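Side-chain contact in proteasome chaperone 3 (Saccharomyces cerevisiae, PDB 2Z5B), which pairs with POC4 to form a chaperone that binds proteasome precursors and promotes formation of the alpha-ring of the 20S proteasome: residues B[38-43]-B[171-176]. Residues are numbered along the deposited sequence; the frame is centred on the assembly and turned at random.
Sequences ILLQIR and KCIKDM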
loop_
_atom_site.group_PDB
_atom_site.type_symbol
_atom_site.label_atom_id
_atom_site.label_comp_id
_atom_site.label_asym_id
_atom_site.label_seq_id
_atom_site.Cartn_x
_atom_site.Cartn_y
_atom_site.Cartn_z
ATOM N N ILE B 38 -2.811 2.048 -7.835
ATOM C CA ILE B 38 -2.930 0.777 -7.156
ATOM C C ILE B 38 -1.994 0.852 -5.965
ATOM O O ILE B 38 -0.892 1.405 -6.074
ATOM C CB ILE B 38 -2.613 -0.411 -8.094
ATOM C CG1 ILE B 38 -3.797 -0.606 -9.075
ATOM C CG2 ILE B 38 -2.383 -1.684 -7.291
ATOM C CD1 ILE B 38 -3.451 -1.249 -10.365
ATOM N N LEU B 39 -2.452 0.356 -4.818
ATOM C CA LEU B 39 -1.593 0.295 -3.641
ATOM C C LEU B 39 -1.207 -1.152 -3.414
ATOM O O LEU B 39 -2.060 -1.970 -3.069
ATOM C CB LEU B 39 -2.287 0.887 -2.404
ATOM C CG LEU B 39 -1.572 0.785 -1.037
ATOM C CD1 LEU B 39 -0.229 1.517 -1.083
ATOM C CD2 LEU B 39 -2.448 1.370 0.044
ATOM N N LEU B 40 0.080 -1.457 -3.607
ATOM C CA LEU B 40 0.615 -2.810 -3.481
ATOM C C LEU B 40 1.475 -2.964 -2.240
ATOM O O LEU B 40 2.374 -2.135 -1.993
ATOM C CB LEU B 40 1.448 -3.177 -4.732
ATOM C CG LEU B 40 2.135 -4.547 -4.745
ATOM C CD1 LEU B 40 1.095 -5.665 -4.805
ATOM C CD2 LEU B 40 3.075 -4.632 -5.953
ATOM N N GLN B 41 1.202 -4.014 -1.458
ATOM C CA GLN B 41 2.035 -4.385 -0.314
ATOM C C GLN B 41 2.844 -5.606 -0.678
ATOM O O GLN B 41 2.303 -6.567 -1.240
ATOM C CB GLN B 41 1.199 -4.760 0.913
ATOM C CG GLN B 41 0.457 -3.617 1.575
ATOM C CD GLN B 41 -0.262 -4.099 2.792
ATOM O OE1 GLN B 41 0.327 -4.192 3.878
ATOM N NE2 GLN B 41 -1.533 -4.413 2.637
ATOM N N ILE B 42 4.138 -5.575 -0.366
ATOM C CA ILE B 42 4.961 -6.797 -0.434
ATOM C C ILE B 42 5.703 -6.996 0.877
ATOM O O ILE B 42 6.718 -6.342 1.136
ATOM C CB ILE B 42 5.969 -6.797 -1.596
ATOM C CG1 ILE B 42 5.320 -6.277 -2.894
ATOM C CG2 ILE B 42 6.504 -8.216 -1.795
ATOM C CD1 ILE B 42 6.295 -5.997 -4.014
ATOM N N ARG B 43 5.195 -7.886 1.709
ATOM C CA ARG B 43 5.722 -8.053 3.047
ATOM C C ARG B 43 6.554 -9.320 3.206
ATOM O O ARG B 43 6.196 -10.375 2.693
ATOM C CB ARG B 43 4.579 -8.081 4.056
ATOM C CG ARG B 43 3.817 -6.767 4.160
ATOM C CD ARG B 43 2.881 -6.862 5.324
ATOM N NE ARG B 43 2.010 -5.695 5.464
ATOM C CZ ARG B 43 1.617 -5.213 6.636
ATOM N NH1 ARG B 43 2.087 -5.757 7.763
ATOM N NH2 ARG B 43 0.791 -4.159 6.685
ATOM N N LYS B 171 5.838 -13.391 -10.396
ATOM C CA LYS B 171 4.885 -14.507 -10.451
ATOM C C LYS B 171 3.835 -14.447 -9.324
ATOM O O LYS B 171 2.671 -14.695 -9.560
ATOM C CB LYS B 171 5.626 -15.843 -10.388
ATOM C CG LYS B 171 4.719 -17.039 -10.603
ATOM C CD LYS B 171 5.519 -18.350 -10.687
ATOM C CE LYS B 171 4.576 -19.547 -10.539
ATOM N NZ LYS B 171 3.499 -19.498 -11.568
ATOM N N CYS B 172 4.262 -14.122 -8.116
ATOM C CA CYS B 172 3.346 -14.024 -6.968
ATOM C C CYS B 172 2.286 -12.942 -7.216
ATOM O O CYS B 172 1.093 -13.145 -6.957
ATOM C CB CYS B 172 4.141 -13.716 -5.692
ATOM S SG CYS B 172 5.156 -15.081 -5.100
ATOM N N ILE B 173 2.725 -11.808 -7.761
ATOM C CA ILE B 173 1.846 -10.671 -8.027
ATOM C C ILE B 173 0.828 -11.025 -9.107
ATOM O O ILE B 173 -0.363 -10.739 -8.946
ATOM C CB ILE B 173 2.653 -9.391 -8.374
ATOM C CG1 ILE B 173 3.443 -8.923 -7.142
ATOM C CG2 ILE B 173 1.732 -8.280 -8.899
ATOM C CD1 ILE B 173 4.640 -8.030 -7.438
ATOM N N LYS B 174 1.296 -11.676 -10.176
ATOM C CA LYS B 174 0.430 -12.209 -11.240
ATOM C C LYS B 174 -0.546 -13.289 -10.740
ATOM O O LYS B 174 -1.707 -13.315 -11.158
ATOM C CB LYS B 174 1.276 -12.749 -12.410
ATOM C CG LYS B 174 0.465 -13.233 -13.631
ATOM C CD LYS B 174 1.367 -13.516 -14.838
ATOM C CE LYS B 174 0.652 -14.368 -15.881
ATOM N NZ LYS B 174 0.478 -15.781 -15.421
ATOM N N ASP B 175 -0.082 -14.163 -9.843
ATOM C CA ASP B 175 -0.905 -15.248 -9.312
ATOM C C ASP B 175 -2.002 -14.740 -8.376
ATOM O O ASP B 175 -3.057 -15.361 -8.238
ATOM C CB ASP B 175 -0.045 -16.310 -8.630
ATOM C CG ASP B 175 0.682 -17.197 -9.621
ATOM O OD1 ASP B 175 0.300 -17.218 -10.817
ATOM O OD2 ASP B 175 1.635 -17.881 -9.202
ATOM N N MET B 176 -1.757 -13.583 -7.776
ATOM C CA MET B 176 -2.763 -12.847 -7.049
ATOM C C MET B 176 -3.973 -12.534 -7.945
ATOM O O MET B 176 -5.110 -12.551 -7.467
ATOM C CB MET B 176 -2.122 -11.555 -6.529
ATOM C CG MET B 176 -2.952 -10.746 -5.584
ATOM S SD MET B 176 -1.906 -9.665 -4.587
ATOM C CE MET B 176 -1.375 -8.444 -5.764
#
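Leu40, on a central strand of the mixed six-stranded sheet, meets Ile173 and Met176, three residues apart in segment 171-176, in the apolar layer between the sheet and the helices that cover one of its faces. Its two methyls divide the work: CD2 touches CD1 of Ile173 at 4.0 Å, while CD1 lies 3.8 Å from CE of Met176. With CG anti to the backbone N (chi1 178°), the Leu40 fork is aimed at both residues. Ile173 supplies the end of its longer branch, and the same CD1 also approaches CD1 of Ile42 at 4.3 Å. Ile42 and Leu40 thus receive one isoleucine methyl from the same side of the sheet. Met176 turns at its thioether, with chi3 at 72°, which brings its methyl to the leucine.

The short segment axes pass 11.2 Å apart at 128°, and the contact is entirely apolar, made by methyl groups of buried residues. Around it, Tyr120 of helix 109-124 touches both Leu40 and Ile173, while Val29 of the adjoining strand touches Leu40 and Met176, joining two helices to one sheet face.

On the other face of the strand, Gln41 and Arg43 turn to the chain of Protein YPL144W, where Ser42 of that chain hydrogen-bonds Gln41 OE1. The strand therefore links the helical layer to the heterodimer interface. There the guanidinium of Arg43 meets Gln41 OE1 side-on; the oxygen lies in the guanidinium plane of Arg43, with NE and NH2 each 2.8 Å from that one atom.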